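PDB 7ATL: esterase from uncultured bacterium pCosCE1, which hydrolyses carboxylic esters as a family VIII carboxylesterase with a beta-lactamase-like fold and also shows promiscuous acyltransferase activity. Local coordinates for residues L237-I247 with T363-R371. Residues are numbered along the deposited sequence; the frame is centred on the assembly and turned at random.
Sequences LTLPEGFGFEI and TAFEGMSGR
Phe365 drives its ring into the bend formed by Leu237, Thr238, Leu239 and Pro240. With CG anti to its own carbonyl carbon (chi1 -52°), the side chain leaves the backbone toward residues 237-247. At CG and CD2 the ring meets Pro240, whose CD lies over one face, 3.8 Å from the ring centroid of Phe365 and only 15° off the normal, a CH-pi contact that suits the slightly positive hydrogens beside a proline nitrogen. Farther out, CE1 of Phe365 touches CD2 of Leu239 at 3.8 Å, while CE2 comes to 3.2 Å from the carbonyl O of Thr238. The tip, CZ, is 3.9 Å from Leu237 CB; Leu237 CB and Ile247 CG2 both come at the ring edge, near its plane. A large flat apolar residue fits here, having a face for the proline and an edge for the aliphatic groups.

The short helix 366-369 brings a second patch. Met368, bent at chi3, places its flexible CE 3.8 Å from Phe243 CD2. The short side chain of Ser369 lets CB rest 3.7 Å from Phe243 CZ while OG, folded back between N and C (chi1 56°), donates to Phe365 O from above the carbonyl plane and packs 3.4 Å from Pro240 CG. Phe365 O also accepts from the amides of Met368 and Ser369, and weakly from that of Gly370. Pro240 opens the type II turn ending at Phe243, where Gly242 supplies the positive phi.

A cis peptide precedes Phe365, which sits at the N-cap position of the short helix, and its amide donates to Asp223. The arrangement joins the hairpin of strands 235-238 and 246-249 to the segment following strand 355-361 of the central antiparallel sheet, within the serine beta-lactamase-like fold of family VIII carboxylesterases.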
ATOM      1  N   LEU A 237      13.371  12.549  -3.298  1.00 34.11           N
ATOM      2  CA  LEU A 237      13.819  12.033  -1.970  1.00 33.05           C
ATOM      3  C   LEU A 237      14.639  10.748  -2.136  1.00 32.21           C
ATOM      4  O   LEU A 237      14.191   9.863  -2.883  1.00 32.86           O
ATOM      5  CB  LEU A 237      12.580  11.749  -1.111  1.00 31.94           C
ATOM      6  CG  LEU A 237      11.814  12.988  -0.660  1.00 34.62           C
ATOM      7  CD1 LEU A 237      10.728  12.615   0.333  1.00 35.77           C
ATOM      8  CD2 LEU A 237      12.762  14.016  -0.045  1.00 36.69           C
ATOM      9  N   THR A 238      15.766  10.628  -1.428  1.00 34.20           N
ATOM     10  CA  THR A 238      16.575   9.377  -1.375  1.00 36.70           C
ATOM     11  C   THR A 238      15.792   8.354  -0.541  1.00 35.61           C
ATOM     12  O   THR A 238      15.422   8.651   0.606  1.00 34.45           O
ATOM     13  CB  THR A 238      18.013   9.626  -0.886  1.00 35.23           C
ATOM     14  OG1 THR A 238      18.521  10.765  -1.570  1.00 33.61           O
ATOM     15  CG2 THR A 238      18.952   8.465  -1.148  1.00 33.28           C
ATOM     16  N   LEU A 239      15.477   7.205  -1.125  1.00 36.18           N
ATOM     17  CA  LEU A 239      14.786   6.130  -0.380  1.00 38.91           C
ATOM     18  C   LEU A 239      15.788   5.541   0.605  1.00 42.02           C
ATOM     19  O   LEU A 239      16.993   5.568   0.340  1.00 44.09           O
ATOM     20  CB  LEU A 239      14.247   5.097  -1.372  1.00 36.91           C
ATOM     21  CG  LEU A 239      13.039   5.589  -2.161  1.00 35.52           C
ATOM     22  CD1 LEU A 239      12.935   4.919  -3.524  1.00 34.61           C
ATOM     23  CD2 LEU A 239      11.777   5.394  -1.343  1.00 34.70           C
ATOM     24  N   PRO A 240      15.334   5.047   1.779  1.00 44.89           N
ATOM     25  CA  PRO A 240      16.229   4.352   2.705  1.00 48.02           C
ATOM     26  C   PRO A 240      16.868   3.145   1.996  1.00 48.21           C
ATOM     27  O   PRO A 240      16.258   2.614   1.068  1.00 46.15           O
ATOM     28  CB  PRO A 240      15.342   3.941   3.889  1.00 47.99           C
ATOM     29  CG  PRO A 240      13.910   4.147   3.420  1.00 47.87           C
ATOM     30  CD  PRO A 240      13.951   5.127   2.268  1.00 46.50           C
ATOM     31  N   GLU A 241      18.077   2.767   2.417  1.00 50.74           N
ATOM     32  CA  GLU A 241      18.904   1.718   1.756  1.00 57.52           C
ATOM     33  C   GLU A 241      18.087   0.433   1.589  1.00 49.35           C
ATOM     34  O   GLU A 241      17.420   0.028   2.545  1.00 44.21           O
ATOM     35  CB  GLU A 241      20.199   1.502   2.542  1.00 68.86           C
ATOM     36  CG  GLU A 241      21.145   2.693   2.415  1.00 84.17           C
ATOM     37  CD  GLU A 241      22.621   2.413   2.651  1.00 94.15           C
ATOM     38  OE1 GLU A 241      23.452   3.261   2.231  1.00 89.13           O
ATOM     39  OE2 GLU A 241      22.937   1.353   3.246  1.00 91.44           O
ATOM     40  N   GLY A 242      18.102  -0.146   0.387  1.00 46.25           N
ATOM     41  CA  GLY A 242      17.397  -1.403   0.075  1.00 46.90           C
ATOM     42  C   GLY A 242      16.015  -1.175  -0.509  1.00 46.97           C
ATOM     43  O   GLY A 242      15.496  -2.108  -1.108  1.00 48.63           O
ATOM     44  N   PHE A 243      15.441   0.023  -0.359  1.00 50.16           N
ATOM     45  CA  PHE A 243      14.068   0.373  -0.824  1.00 54.03           C
ATOM     46  C   PHE A 243      14.083   0.881  -2.279  1.00 45.30           C
ATOM     47  O   PHE A 243      13.063   0.776  -2.966  1.00 46.48           O
ATOM     48  CB  PHE A 243      13.429   1.347   0.175  1.00 61.23           C
ATOM     49  CG  PHE A 243      13.201   0.750   1.548  1.00 70.14           C
ATOM     50  CD1 PHE A 243      14.243   0.615   2.461  1.00 78.71           C
ATOM     51  CD2 PHE A 243      11.946   0.292   1.932  1.00 73.14           C
ATOM     52  CE1 PHE A 243      14.034   0.048   3.714  1.00 74.63           C
ATOM     53  CE2 PHE A 243      11.737  -0.268   3.188  1.00 68.91           C
ATOM     54  CZ  PHE A 243      12.778  -0.386   4.078  1.00 67.89           C
ATOM     55  N   GLY A 244      15.217   1.395  -2.747  1.00 40.81           N
ATOM     56  CA  GLY A 244      15.395   1.883  -4.121  1.00 37.51           C
ATOM     57  C   GLY A 244      16.447   2.967  -4.174  1.00 36.41           C
ATOM     58  O   GLY A 244      17.441   2.857  -3.474  1.00 36.29           O
ATOM     59  N   PHE A 245      16.232   3.977  -5.008  1.00 38.27           N
ATOM     60  CA  PHE A 245      17.172   5.096  -5.248  1.00 38.59           C
ATOM     61  C   PHE A 245      16.409   6.338  -4.828  1.00 35.05           C
ATOM     62  O   PHE A 245      16.404   6.614  -3.620  1.00 33.04           O
ATOM     63  CB  PHE A 245      17.678   5.124  -6.701  1.00 41.95           C
ATOM     64  CG  PHE A 245      18.625   4.000  -7.065  1.00 49.04           C
ATOM     65  CD1 PHE A 245      18.139   2.729  -7.380  1.00 48.05           C
ATOM     66  CD2 PHE A 245      20.002   4.200  -7.079  1.00 51.21           C
ATOM     67  CE1 PHE A 245      19.004   1.691  -7.701  1.00 47.70           C
ATOM     68  CE2 PHE A 245      20.868   3.156  -7.393  1.00 53.78           C
ATOM     69  CZ  PHE A 245      20.369   1.902  -7.704  1.00 50.73           C
ATOM     70  N   GLU A 246      15.730   6.976  -5.784  1.00 33.35           N
ATOM     71  CA  GLU A 246      15.100   8.306  -5.621  1.00 36.41           C
ATOM     72  C   GLU A 246      13.653   8.189  -6.061  1.00 31.96           C
ATOM     73  O   GLU A 246      13.398   7.589  -7.103  1.00 30.75           O
ATOM     74  CB  GLU A 246      15.825   9.404  -6.405  1.00 41.29           C
ATOM     75  CG  GLU A 246      17.162   9.788  -5.795  1.00 46.41           C
ATOM     76  CD  GLU A 246      17.723  11.108  -6.298  1.00 57.44           C
ATOM     77  OE1 GLU A 246      17.190  11.640  -7.302  1.00 64.10           O
ATOM     78  OE2 GLU A 246      18.684  11.615  -5.681  1.00 65.31           O
ATOM     79  N   ILE A 247      12.763   8.761  -5.264  1.00 29.64           N
ATOM     80  CA  ILE A 247      11.297   8.738  -5.488  1.00 29.47           C
ATOM     81  C   ILE A 247      10.854  10.182  -5.735  1.00 28.87           C
ATOM     82  O   ILE A 247      11.356  11.095  -5.037  1.00 30.58           O
ATOM     83  CB  ILE A 247      10.557   8.086  -4.297  1.00 29.26           C
ATOM     84  CG1 ILE A 247       9.041   8.212  -4.450  1.00 27.56           C
ATOM     85  CG2 ILE A 247      11.032   8.678  -2.973  1.00 31.40           C
ATOM     86  CD1 ILE A 247       8.264   7.362  -3.514  1.00 28.51           C
ATOM     87  N   THR A 363       4.510  11.498   7.885  1.00 28.58           N
ATOM     88  CA  THR A 363       5.985  11.626   7.948  1.00 29.06           C
ATOM     89  C   THR A 363       6.658  10.461   7.207  1.00 29.31           C
ATOM     90  O   THR A 363       6.710   9.347   7.741  1.00 31.42           O
ATOM     91  CB  THR A 363       6.404  11.741   9.415  1.00 29.59           C
ATOM     92  OG1 THR A 363       5.705  12.876   9.934  1.00 28.85           O
ATOM     93  CG2 THR A 363       7.901  11.898   9.587  1.00 31.88           C
ATOM     94  N   ALA A 364       7.179  10.719   6.011  1.00 30.13           N
ATOM     95  CA  ALA A 364       8.020   9.780   5.233  1.00 31.44           C
ATOM     96  C   ALA A 364       9.487  10.067   5.544  1.00 33.39           C
ATOM     97  O   ALA A 364       9.863  11.234   5.611  1.00 34.53           O
ATOM     98  CB  ALA A 364       7.713   9.988   3.776  1.00 33.63           C
ATOM     99  N   PHE A 365      10.333   9.050   5.764  1.00 34.64           N
ATOM    100  CA  PHE A 365       9.993   7.645   5.732  1.00 37.92           C
ATOM    101  C   PHE A 365       9.860   7.077   7.147  1.00 37.15           C
ATOM    102  O   PHE A 365       9.786   5.853   7.235  1.00 40.42           O
ATOM    103  CB  PHE A 365      11.076   6.890   4.959  1.00 39.14           C
ATOM    104  CG  PHE A 365      11.349   7.506   3.613  1.00 41.11           C
ATOM    105  CD1 PHE A 365      10.486   7.271   2.550  1.00 40.20           C
ATOM    106  CD2 PHE A 365      12.421   8.370   3.431  1.00 39.65           C
ATOM    107  CE1 PHE A 365      10.698   7.878   1.323  1.00 41.66           C
ATOM    108  CE2 PHE A 365      12.639   8.963   2.201  1.00 41.54           C
ATOM    109  CZ  PHE A 365      11.774   8.721   1.152  1.00 40.72           C
ATOM    110  N   GLU A 366       9.826   7.892   8.208  1.00 36.46           N
ATOM    111  CA  GLU A 366       9.814   7.349   9.600  1.00 35.81           C
ATOM    112  C   GLU A 366       8.582   6.442   9.758  1.00 33.05           C
ATOM    113  O   GLU A 366       8.746   5.317  10.216  1.00 30.40           O
ATOM    114  CB  GLU A 366       9.908   8.464  10.654  1.00 37.02           C
ATOM    115  CG  GLU A 366       9.834   7.988  12.110  1.00 37.27           C
ATOM    116  CD  GLU A 366      10.942   7.092  12.655  1.00 36.31           C
ATOM    117  OE1 GLU A 366      12.055   7.098  12.107  1.00 34.50           O
ATOM    118  OE2 GLU A 366      10.686   6.386  13.649  1.00 36.56           O
ATOM    119  N   GLY A 367       7.411   6.876   9.305  1.00 31.19           N
ATOM    120  CA  GLY A 367       6.164   6.101   9.439  1.00 33.06           C
ATOM    121  C   GLY A 367       6.180   4.752   8.715  1.00 33.21           C
ATOM    122  O   GLY A 367       5.351   3.888   9.055  1.00 32.12           O
ATOM    123  N   MET A 368       7.037   4.569   7.710  1.00 32.43           N
ATOM    124  CA  MET A 368       7.018   3.355   6.867  1.00 32.10           C
ATOM    125  C   MET A 368       8.118   2.424   7.347  1.00 32.63           C
ATOM    126  O   MET A 368       7.816   1.233   7.601  1.00 35.48           O
ATOM    127  CB  MET A 368       7.274   3.683   5.396  1.00 32.96           C
ATOM    128  CG  MET A 368       7.474   2.443   4.547  1.00 34.69           C
ATOM    129  SD  MET A 368       8.052   2.789   2.881  1.00 36.35           S
ATOM    130  CE  MET A 368       9.784   3.148   3.150  1.00 35.16           C
ATOM    131  N   SER A 369       9.346   2.939   7.380  1.00 31.13           N
ATOM    132  CA  SER A 369      10.590   2.144   7.552  1.00 33.82           C
ATOM    133  C   SER A 369      11.358   2.565   8.803  1.00 31.02           C
ATOM    134  O   SER A 369      12.340   1.907   9.100  1.00 28.92           O
ATOM    135  CB  SER A 369      11.472   2.253   6.343  1.00 34.67           C
ATOM    136  OG  SER A 369      11.775   3.611   6.067  1.00 33.42           O
ATOM    137  N   GLY A 370      10.933   3.605   9.512  1.00 32.04           N
ATOM    138  CA  GLY A 370      11.639   4.066  10.721  1.00 35.27           C
ATOM    139  C   GLY A 370      11.418   3.134  11.900  1.00 36.35           C
ATOM    140  O   GLY A 370      10.944   2.007  11.694  1.00 36.14           O
ATOM    141  N   ARG A 371      11.717   3.609  13.108  1.00 42.08           N
ATOM    142  CA  ARG A 371      11.480   2.856  14.368  1.00 46.88           C
ATOM    143  C   ARG A 371       9.973   2.849  14.701  1.00 42.31           C
ATOM    144  O   ARG A 371       9.508   1.861  15.302  1.00 36.25           O
ATOM    145  CB  ARG A 371      12.389   3.422  15.468  1.00 54.45           C
ATOM    146  CG  ARG A 371      13.840   2.965  15.333  1.00 61.02           C
ATOM    147  CD  ARG A 371      14.868   3.876  15.992  1.00 71.59           C
ATOM    148  NE  ARG A 371      14.779   3.875  17.456  1.00 79.34           N
ATOM    149  CZ  ARG A 371      14.386   4.896  18.233  1.00 73.52           C
ATOM    150  NH1 ARG A 371      14.356   4.734  19.545  1.00 72.99           N
ATOM    151  NH2 ARG A 371      14.032   6.067  17.722  1.00 72.49           N
TER